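Local coordinates for protein homoprotocatechuate 2,3-dioxygenase (Brevibacterium fuscum, PDB 4Z6M) that probably catalyses the iron(II)-dependent, oxygen-consuming ring cleavage of homoprotocatechuate, at residues N290-P302 / S350-G362. The protein carries 1 engineered substitution. Numbering follows the deposited sequence.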
ATOM      1  N   ASN A 290     -14.910  -0.235  23.728  1.00  6.24           N
ATOM      2  CA  ASN A 290     -14.084   0.815  23.178  1.00  6.03           C
ATOM      3  C   ASN A 290     -13.401   0.445  21.874  1.00  6.24           C
ATOM      4  O   ASN A 290     -12.706   1.283  21.340  1.00  7.16           O
ATOM      5  CB  ASN A 290     -13.023   1.245  24.196  1.00  6.87           C
ATOM      6  CG  ASN A 290     -12.347   2.545  23.818  1.00  6.64           C
ATOM      7  OD1 ASN A 290     -13.002   3.571  23.595  1.00  7.65           O
ATOM      8  ND2 ASN A 290     -11.018   2.516  23.742  1.00  6.71           N
ATOM      9  N   GLN A 291     -13.631  -0.751  21.338  1.00  6.11           N
ATOM     10  CA  GLN A 291     -13.178  -1.092  19.987  1.00  6.30           C
ATOM     11  C   GLN A 291     -14.280  -1.072  18.926  1.00  6.35           C
ATOM     12  O   GLN A 291     -14.021  -1.409  17.770  1.00  6.92           O
ATOM     13  CB  GLN A 291     -12.435  -2.442  19.968  1.00  5.92           C
ATOM     14  CG  GLN A 291     -11.196  -2.458  20.846  1.00  6.09           C
ATOM     15  CD  GLN A 291     -10.282  -3.686  20.741  1.00  5.96           C
ATOM     16  OE1 GLN A 291      -9.312  -3.789  21.482  1.00  6.97           O
ATOM     17  NE2 GLN A 291     -10.605  -4.625  19.884  1.00  6.86           N
ATOM     18  N   ARG A 292     -15.491  -0.642  19.294  1.00  6.29           N
ATOM     19  CA  ARG A 292     -16.612  -0.784  18.372  1.00  6.16           C
ATOM     20  C   ARG A 292     -16.560   0.262  17.250  1.00  6.55           C
ATOM     21  O   ARG A 292     -16.979  -0.037  16.145  1.00  7.65           O
ATOM     22  CB  ARG A 292     -17.943  -0.701  19.102  1.00  6.61           C
ATOM     23  CG  ARG A 292     -18.334   0.731  19.487  1.00  7.09           C
ATOM     24  CD  ARG A 292     -19.346   0.872  20.626  1.00  7.25           C
ATOM     25  NE  ARG A 292     -19.606   2.289  20.847  1.00  7.02           N
ATOM     26  CZ  ARG A 292     -18.753   3.090  21.464  1.00  7.14           C
ATOM     27  NH1 ARG A 292     -17.654   2.603  22.019  1.00  7.50           N
ATOM     28  NH2 ARG A 292     -19.011   4.384  21.553  1.00  7.69           N
ATOM     29  N   ARG A 293     -16.132   1.494  17.561  1.00  6.13           N
ATOM     30  CA  ARG A 293     -16.157   2.576  16.562  1.00  6.86           C
ATOM     31  C   ARG A 293     -14.770   2.814  15.970  1.00  7.08           C
ATOM     32  O   ARG A 293     -14.618   2.962  14.751  1.00  8.11           O
ATOM     33  CB  ARG A 293     -16.732   3.853  17.183  1.00  7.83           C
ATOM     34  CG  ARG A 293     -18.247   3.786  17.320  1.00  8.11           C
ATOM     35  CD  ARG A 293     -18.893   5.138  17.475  1.00  8.13           C
ATOM     36  NE  ARG A 293     -20.351   5.053  17.542  1.00  8.27           N
ATOM     37  CZ  ARG A 293     -21.166   4.993  16.501  1.00  8.59           C
ATOM     38  NH1 ARG A 293     -20.708   4.957  15.263  1.00  8.37           N
ATOM     39  NH2 ARG A 293     -22.471   4.993  16.698  1.00  8.16           N
ATOM     40  N   ASP A 294     -13.768   2.821  16.842  1.00  6.45           N
ATOM     41  CA  ASP A 294     -12.360   2.741  16.461  1.00  6.22           C
ATOM     42  C   ASP A 294     -11.795   1.471  17.072  1.00  6.30           C
ATOM     43  O   ASP A 294     -11.700   1.343  18.296  1.00  6.29           O
ATOM     44  CB  ASP A 294     -11.567   3.975  16.902  1.00  6.69           C
ATOM     45  CG  ASP A 294     -10.217   3.992  16.292  1.00  7.38           C
ATOM     46  OD1 ASP A 294     -10.112   4.390  15.094  1.00  7.44           O
ATOM     47  OD2 ASP A 294      -9.264   3.541  16.945  1.00  7.54           O
ATOM     48  N   TRP A 295     -11.406   0.550  16.197  1.00  6.27           N
ATOM     49  CA  TRP A 295     -10.916  -0.768  16.596  1.00  6.12           C
ATOM     50  C   TRP A 295      -9.633  -0.683  17.419  1.00  5.91           C
ATOM     51  O   TRP A 295      -9.316  -1.587  18.199  1.00  6.74           O
ATOM     52  CB  TRP A 295     -10.656  -1.548  15.307  1.00  5.93           C
ATOM     53  CG  TRP A 295     -10.147  -2.943  15.401  1.00  5.89           C
ATOM     54  CD1 TRP A 295      -9.006  -3.424  14.846  1.00  5.97           C
ATOM     55  CD2 TRP A 295     -10.845  -4.081  15.944  1.00  5.79           C
ATOM     56  NE1 TRP A 295      -8.906  -4.782  15.035  1.00  6.40           N
ATOM     57  CE2 TRP A 295     -10.017  -5.209  15.732  1.00  5.61           C
ATOM     58  CE3 TRP A 295     -12.049  -4.250  16.642  1.00  5.79           C
ATOM     59  CZ2 TRP A 295     -10.397  -6.487  16.129  1.00  6.46           C
ATOM     60  CZ3 TRP A 295     -12.403  -5.546  17.070  1.00  6.69           C
ATOM     61  CH2 TRP A 295     -11.569  -6.630  16.810  1.00  6.48           C
ATOM     62  N   TRP A 296      -8.883   0.400  17.228  1.00  6.00           N
ATOM     63  CA  TRP A 296      -7.628   0.647  17.934  1.00  6.35           C
ATOM     64  C   TRP A 296      -7.836   1.350  19.261  1.00  6.96           C
ATOM     65  O   TRP A 296      -6.864   1.642  19.979  1.00  7.25           O
ATOM     66  CB  TRP A 296      -6.687   1.444  17.046  1.00  6.69           C
ATOM     67  CG  TRP A 296      -6.543   0.897  15.659  1.00  6.71           C
ATOM     68  CD1 TRP A 296      -6.660  -0.412  15.245  1.00  5.97           C
ATOM     69  CD2 TRP A 296      -6.262   1.662  14.480  1.00  6.63           C
ATOM     70  NE1 TRP A 296      -6.439  -0.496  13.891  1.00  6.57           N
ATOM     71  CE2 TRP A 296      -6.178   0.757  13.403  1.00  6.48           C
ATOM     72  CE3 TRP A 296      -6.008   3.013  14.245  1.00  7.12           C
ATOM     73  CZ2 TRP A 296      -5.908   1.174  12.111  1.00  7.74           C
ATOM     74  CZ3 TRP A 296      -5.758   3.425  12.971  1.00  8.89           C
ATOM     75  CH2 TRP A 296      -5.728   2.521  11.915  1.00  8.77           C
ATOM     76  N   GLY A 297      -9.101   1.617  19.588  1.00  6.20           N
ATOM     77  CA  GLY A 297      -9.447   2.223  20.846  1.00  6.83           C
ATOM     78  C   GLY A 297      -9.265   3.727  20.909  1.00  7.04           C
ATOM     79  O   GLY A 297      -9.414   4.306  21.970  1.00  7.96           O
ATOM     80  N   ASN A 298      -8.952   4.374  19.784  1.00  7.30           N
ATOM     81  CA  ASN A 298      -8.809   5.819  19.806  1.00  7.43           C
ATOM     82  C   ASN A 298     -10.163   6.445  20.135  1.00  7.18           C
ATOM     83  O   ASN A 298     -11.220   5.899  19.787  1.00  7.86           O
ATOM     84  CB  ASN A 298      -8.237   6.350  18.477  1.00  7.72           C
ATOM     85  CG  ASN A 298      -6.738   6.217  18.420  1.00  9.13           C
ATOM     86  OD1 ASN A 298      -6.072   6.387  19.437  1.00 10.34           O
ATOM     87  ND2 ASN A 298      -6.199   5.943  17.261  1.00  9.07           N
ATOM     88  N   PRO A 299     -10.140   7.565  20.848  1.00  7.60           N
ATOM     89  CA  PRO A 299     -11.396   8.150  21.321  1.00  8.29           C
ATOM     90  C   PRO A 299     -12.228   8.753  20.195  1.00  8.37           C
ATOM     91  O   PRO A 299     -11.678   9.291  19.239  1.00  8.81           O
ATOM     92  CB  PRO A 299     -10.925   9.235  22.301  1.00  9.29           C
ATOM     93  CG  PRO A 299      -9.590   9.644  21.769  1.00  9.55           C
ATOM     94  CD  PRO A 299      -8.962   8.336  21.321  1.00  8.63           C
ATOM     95  N   VAL A 300     -13.545   8.667  20.302  1.00  8.23           N
ATOM     96  CA  VAL A 300     -14.446   9.316  19.352  1.00  8.75           C
ATOM     97  C   VAL A 300     -14.582  10.764  19.754  1.00  9.95           C
ATOM     98  O   VAL A 300     -14.973  11.078  20.871  1.00 10.79           O
ATOM     99  CB  VAL A 300     -15.808   8.603  19.310  1.00  8.11           C
ATOM    100  CG1 VAL A 300     -16.752   9.277  18.326  1.00  8.72           C
ATOM    101  CG2 VAL A 300     -15.615   7.148  18.925  1.00  9.14           C
ATOM    102  N   VAL A 301     -14.234  11.649  18.823  1.00 10.04           N
ATOM    103  CA  VAL A 301     -14.278  13.066  19.080  1.00 11.24           C
ATOM    104  C   VAL A 301     -15.725  13.506  19.375  1.00  9.85           C
ATOM    105  O   VAL A 301     -16.670  13.034  18.754  1.00  9.98           O
ATOM    106  CB  VAL A 301     -13.675  13.860  17.888  1.00 12.39           C
ATOM    107  CG1 VAL A 301     -12.285  13.349  17.525  1.00 12.47           C
ATOM    108  CG2 VAL A 301     -14.593  13.832  16.702  1.00 14.54           C
ATOM    109  N   PRO A 302     -15.918  14.386  20.351  1.00 10.31           N
ATOM    110  CA  PRO A 302     -17.291  14.694  20.802  1.00 11.51           C
ATOM    111  C   PRO A 302     -18.177  15.301  19.708  1.00 10.52           C
ATOM    112  O   PRO A 302     -19.377  15.022  19.656  1.00 11.13           O
ATOM    113  CB  PRO A 302     -17.081  15.653  21.979  1.00 12.97           C
ATOM    114  CG  PRO A 302     -15.636  15.997  21.986  1.00 15.50           C
ATOM    115  CD  PRO A 302     -14.888  14.966  21.222  1.00 11.28           C
ATOM    116  N   SER A 350     -10.025  -0.056  31.131  1.00  8.89           N
ATOM    117  CA  SER A 350     -11.337   0.573  31.128  1.00  9.38           C
ATOM    118  C   SER A 350     -11.203   2.039  31.492  1.00  9.65           C
ATOM    119  O   SER A 350     -10.182   2.474  32.067  1.00 10.43           O
ATOM    120  CB  SER A 350     -12.295  -0.140  32.092  1.00 10.49           C
ATOM    121  OG  SER A 350     -11.955   0.099  33.437  1.00 13.87           O
ATOM    122  N   TYR A 351     -12.249   2.782  31.168  1.00  9.66           N
ATOM    123  CA  TYR A 351     -12.258   4.247  31.251  1.00 10.03           C
ATOM    124  C   TYR A 351     -13.536   4.663  31.946  1.00 10.19           C
ATOM    125  O   TYR A 351     -14.613   4.272  31.531  1.00 10.81           O
ATOM    126  CB  TYR A 351     -12.148   4.877  29.835  1.00 10.13           C
ATOM    127  CG  TYR A 351     -10.939   4.372  29.086  1.00 10.58           C
ATOM    128  CD1 TYR A 351      -9.653   4.787  29.444  1.00 10.37           C
ATOM    129  CD2 TYR A 351     -11.063   3.437  28.083  1.00 10.69           C
ATOM    130  CE1 TYR A 351      -8.542   4.306  28.794  1.00 13.51           C
ATOM    131  CE2 TYR A 351      -9.957   2.929  27.438  1.00 12.24           C
ATOM    132  CZ  TYR A 351      -8.702   3.366  27.789  1.00 12.79           C
ATOM    133  OH  TYR A 351      -7.598   2.866  27.138  1.00 16.30           O
ATOM    134  N   HIS A 352     -13.399   5.436  33.017  1.00 12.07           N
ATOM    135  CA  HIS A 352     -14.517   5.936  33.799  1.00 12.71           C
ATOM    136  C   HIS A 352     -14.565   7.450  33.735  1.00 12.69           C
ATOM    137  O   HIS A 352     -13.641   8.116  34.203  1.00 13.97           O
ATOM    138  CB  HIS A 352     -14.324   5.565  35.268  1.00 14.71           C
ATOM    139  CG  HIS A 352     -14.281   4.103  35.523  1.00 18.27           C
ATOM    140  ND1 HIS A 352     -15.396   3.389  35.893  1.00 21.73           N
ATOM    141  CD2 HIS A 352     -13.255   3.220  35.485  1.00 22.24           C
ATOM    142  CE1 HIS A 352     -15.066   2.121  36.061  1.00 20.92           C
ATOM    143  NE2 HIS A 352     -13.771   1.993  35.816  1.00 24.40           N
ATOM    144  N   GLY A 353     -15.652   7.987  33.192  1.00 12.47           N
ATOM    145  CA  GLY A 353     -15.849   9.430  33.181  1.00 14.69           C
ATOM    146  C   GLY A 353     -14.873  10.184  32.291  1.00 15.63           C
ATOM    147  O   GLY A 353     -14.662  11.372  32.468  1.00 17.65           O
ATOM    148  N   GLN A 354     -14.291   9.485  31.318  0.50 14.15           N
ATOM    149  CA  GLN A 354     -13.335  10.087  30.410  0.50 14.14           C
ATOM    150  C   GLN A 354     -13.285   9.273  29.137  0.50 13.35           C
ATOM    151  O   GLN A 354     -13.873   8.193  29.064  0.50 14.11           O
ATOM    152  CB  GLN A 354     -11.957  10.187  31.060  0.50 16.55           C
ATOM    153  CG  GLN A 354     -11.378   8.896  31.598  0.50 18.37           C
ATOM    154  CD  GLN A 354     -10.142   9.145  32.458  0.50 22.98           C
ATOM    155  OE1 GLN A 354      -9.470  10.170  32.329  0.50 28.14           O
ATOM    156  NE2 GLN A 354      -9.840   8.210  33.333  0.50 28.00           N
ATOM    157  N   ALA A 355     -12.622   9.823  28.123  1.00 12.10           N
ATOM    158  CA  ALA A 355     -12.331   9.110  26.912  1.00 11.27           C
ATOM    159  C   ALA A 355     -11.100   8.245  27.071  1.00 11.36           C
ATOM    160  O   ALA A 355     -10.395   8.320  28.076  1.00 12.98           O
ATOM    161  CB  ALA A 355     -12.178  10.094  25.770  1.00 13.44           C
ATOM    162  N   SER A 356     -10.831   7.431  26.066  1.00 10.62           N
ATOM    163  CA  SER A 356      -9.624   6.639  26.030  1.00 10.70           C
ATOM    164  C   SER A 356      -8.390   7.512  25.771  1.00 10.90           C
ATOM    165  O   SER A 356      -8.498   8.698  25.412  1.00 12.23           O
ATOM    166  CB  SER A 356      -9.780   5.600  24.947  1.00 10.77           C
ATOM    167  OG  SER A 356     -10.013   6.244  23.706  1.00 11.54           O
ATOM    168  N   LYS A 357      -7.220   6.907  25.974  1.00 11.32           N
ATOM    169  CA  LYS A 357      -5.914   7.470  25.625  1.00 12.68           C
ATOM    170  C   LYS A 357      -5.555   8.738  26.399  1.00 13.46           C
ATOM    171  O   LYS A 357      -4.693   9.521  25.980  1.00 17.59           O
ATOM    172  CB  LYS A 357      -5.769   7.721  24.115  1.00 12.58           C
ATOM    173  CG  LYS A 357      -6.284   6.649  23.180  1.00 12.90           C
ATOM    174  CD  LYS A 357      -5.529   5.357  23.229  1.00 11.16           C
ATOM    175  CE  LYS A 357      -5.990   4.411  22.122  1.00 10.19           C
ATOM    176  NZ  LYS A 357      -5.654   3.004  22.398  1.00  8.79           N
ATOM    177  N   GLY A 358      -6.193   8.948  27.540  1.00 12.41           N
ATOM    178  CA  GLY A 358      -5.775  10.016  28.443  1.00 12.78           C
ATOM    179  C   GLY A 358      -6.546  11.320  28.345  1.00 12.55           C
ATOM    180  O   GLY A 358      -6.150  12.294  28.976  1.00 15.58           O
ATOM    181  N   PHE A 359      -7.638  11.347  27.584  1.00 12.65           N
ATOM    182  CA  PHE A 359      -8.388  12.571  27.302  1.00 13.34           C
ATOM    183  C   PHE A 359      -9.741  12.608  28.024  1.00 14.95           C
ATOM    184  O   PHE A 359     -10.363  11.580  28.244  1.00 15.58           O
ATOM    185  CB  PHE A 359      -8.614  12.735  25.800  1.00 14.00           C
ATOM    186  CG  PHE A 359      -7.349  12.883  25.015  1.00 13.23           C
ATOM    187  CD1 PHE A 359      -6.515  13.982  25.217  1.00 14.10           C
ATOM    188  CD2 PHE A 359      -6.957  11.901  24.104  1.00 15.02           C
ATOM    189  CE1 PHE A 359      -5.334  14.108  24.500  1.00 14.33           C
ATOM    190  CE2 PHE A 359      -5.785  12.037  23.380  1.00 15.84           C
ATOM    191  CZ  PHE A 359      -4.969  13.135  23.583  1.00 14.80           C
ATOM    192  N   LYS A 360     -10.173  13.813  28.382  1.00 16.70           N
ATOM    193  CA  LYS A 360     -11.551  14.127  28.780  1.00 18.53           C
ATOM    194  C   LYS A 360     -12.168  15.014  27.719  1.00 19.16           C
ATOM    195  O   LYS A 360     -11.476  15.459  26.794  1.00 17.54           O
ATOM    196  CB  LYS A 360     -11.565  14.904  30.116  1.00 23.40           C
ATOM    197  CG  LYS A 360     -11.593  14.050  31.360  1.00 27.86           C
ATOM    198  CD  LYS A 360     -11.832  14.867  32.631  1.00 33.58           C
ATOM    199  CE  LYS A 360     -11.338  16.314  32.563  1.00 37.48           C
ATOM    200  NZ  LYS A 360     -11.359  16.980  33.902  1.00 43.23           N
ATOM    201  N   LEU A 361     -13.456  15.309  27.855  1.00 22.50           N
ATOM    202  CA  LEU A 361     -14.110  16.192  26.885  1.00 22.63           C
ATOM    203  C   LEU A 361     -13.781  17.653  27.134  1.00 23.05           C
ATOM    204  O   LEU A 361     -13.814  18.102  28.265  1.00 24.36           O
ATOM    205  CB  LEU A 361     -15.615  15.962  26.897  1.00 25.45           C
ATOM    206  CG  LEU A 361     -16.000  14.526  26.488  1.00 24.67           C
ATOM    207  CD1 LEU A 361     -17.431  14.475  25.977  1.00 26.24           C
ATOM    208  CD2 LEU A 361     -15.052  13.911  25.455  1.00 27.82           C
ATOM    209  N   GLY A 362     -13.464  18.381  26.063  1.00 23.31           N
ATOM    210  CA  GLY A 362     -13.128  19.804  26.145  1.00 25.75           C
ATOM    211  C   GLY A 362     -14.350  20.696  26.311  1.00 34.19           C
ATOM    212  O   GLY A 362     -15.478  20.200  26.364  1.00 37.65           O
TER
HETATM  213  O   HOH W   1     -13.268   6.217  24.732  1.00 10.03           O
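S356 and K357 reach from the 350-362 segment to two successive carbonyls of the type I turn D294-G297. The hydroxyl of S356 donates to G297 O, OG to O 2.7 Å, nearly along the carbonyl direction (160° at the oxygen) and in its plane. With chi1 at 59°, OG is flanked by the N and C of its own residue, from where it meets G297 O. G297 O takes a second bond, from N290 ND2 at 3.0 Å, arriving at a much sharper 107°, so two donors grip it. K357 NZ bonds W296 O at 3.0 Å, also in the carbonyl plane, and donates to I241 O of the second subunit. A water links N290 OD1 to the backbone N of S356, joining the segments once more. D294 OD2 accepts from N298 N, just past the turn, and is approached from above the carboxylate plane.

Apolar contacts continue beyond the turn. The P299 ring lies against A355, CB to CB 3.8 Å, and P299 CD packs against K357 CG at 3.7 Å, the lysine chain lying roughly perpendicular to the proline. Further along, P302 and L361 run antiparallel alongside one another, P302 CG to L361 CD2 4.1 Å.

The contact thus fastens the C-terminal tail onto the loop between strand 283-286 and helix 302-306. L330 of helix 329-333 touches both P302 and L361, strand 351-352 pairs with 339-340, and K360 and L361 extend a sheet antiparallel into the second subunit.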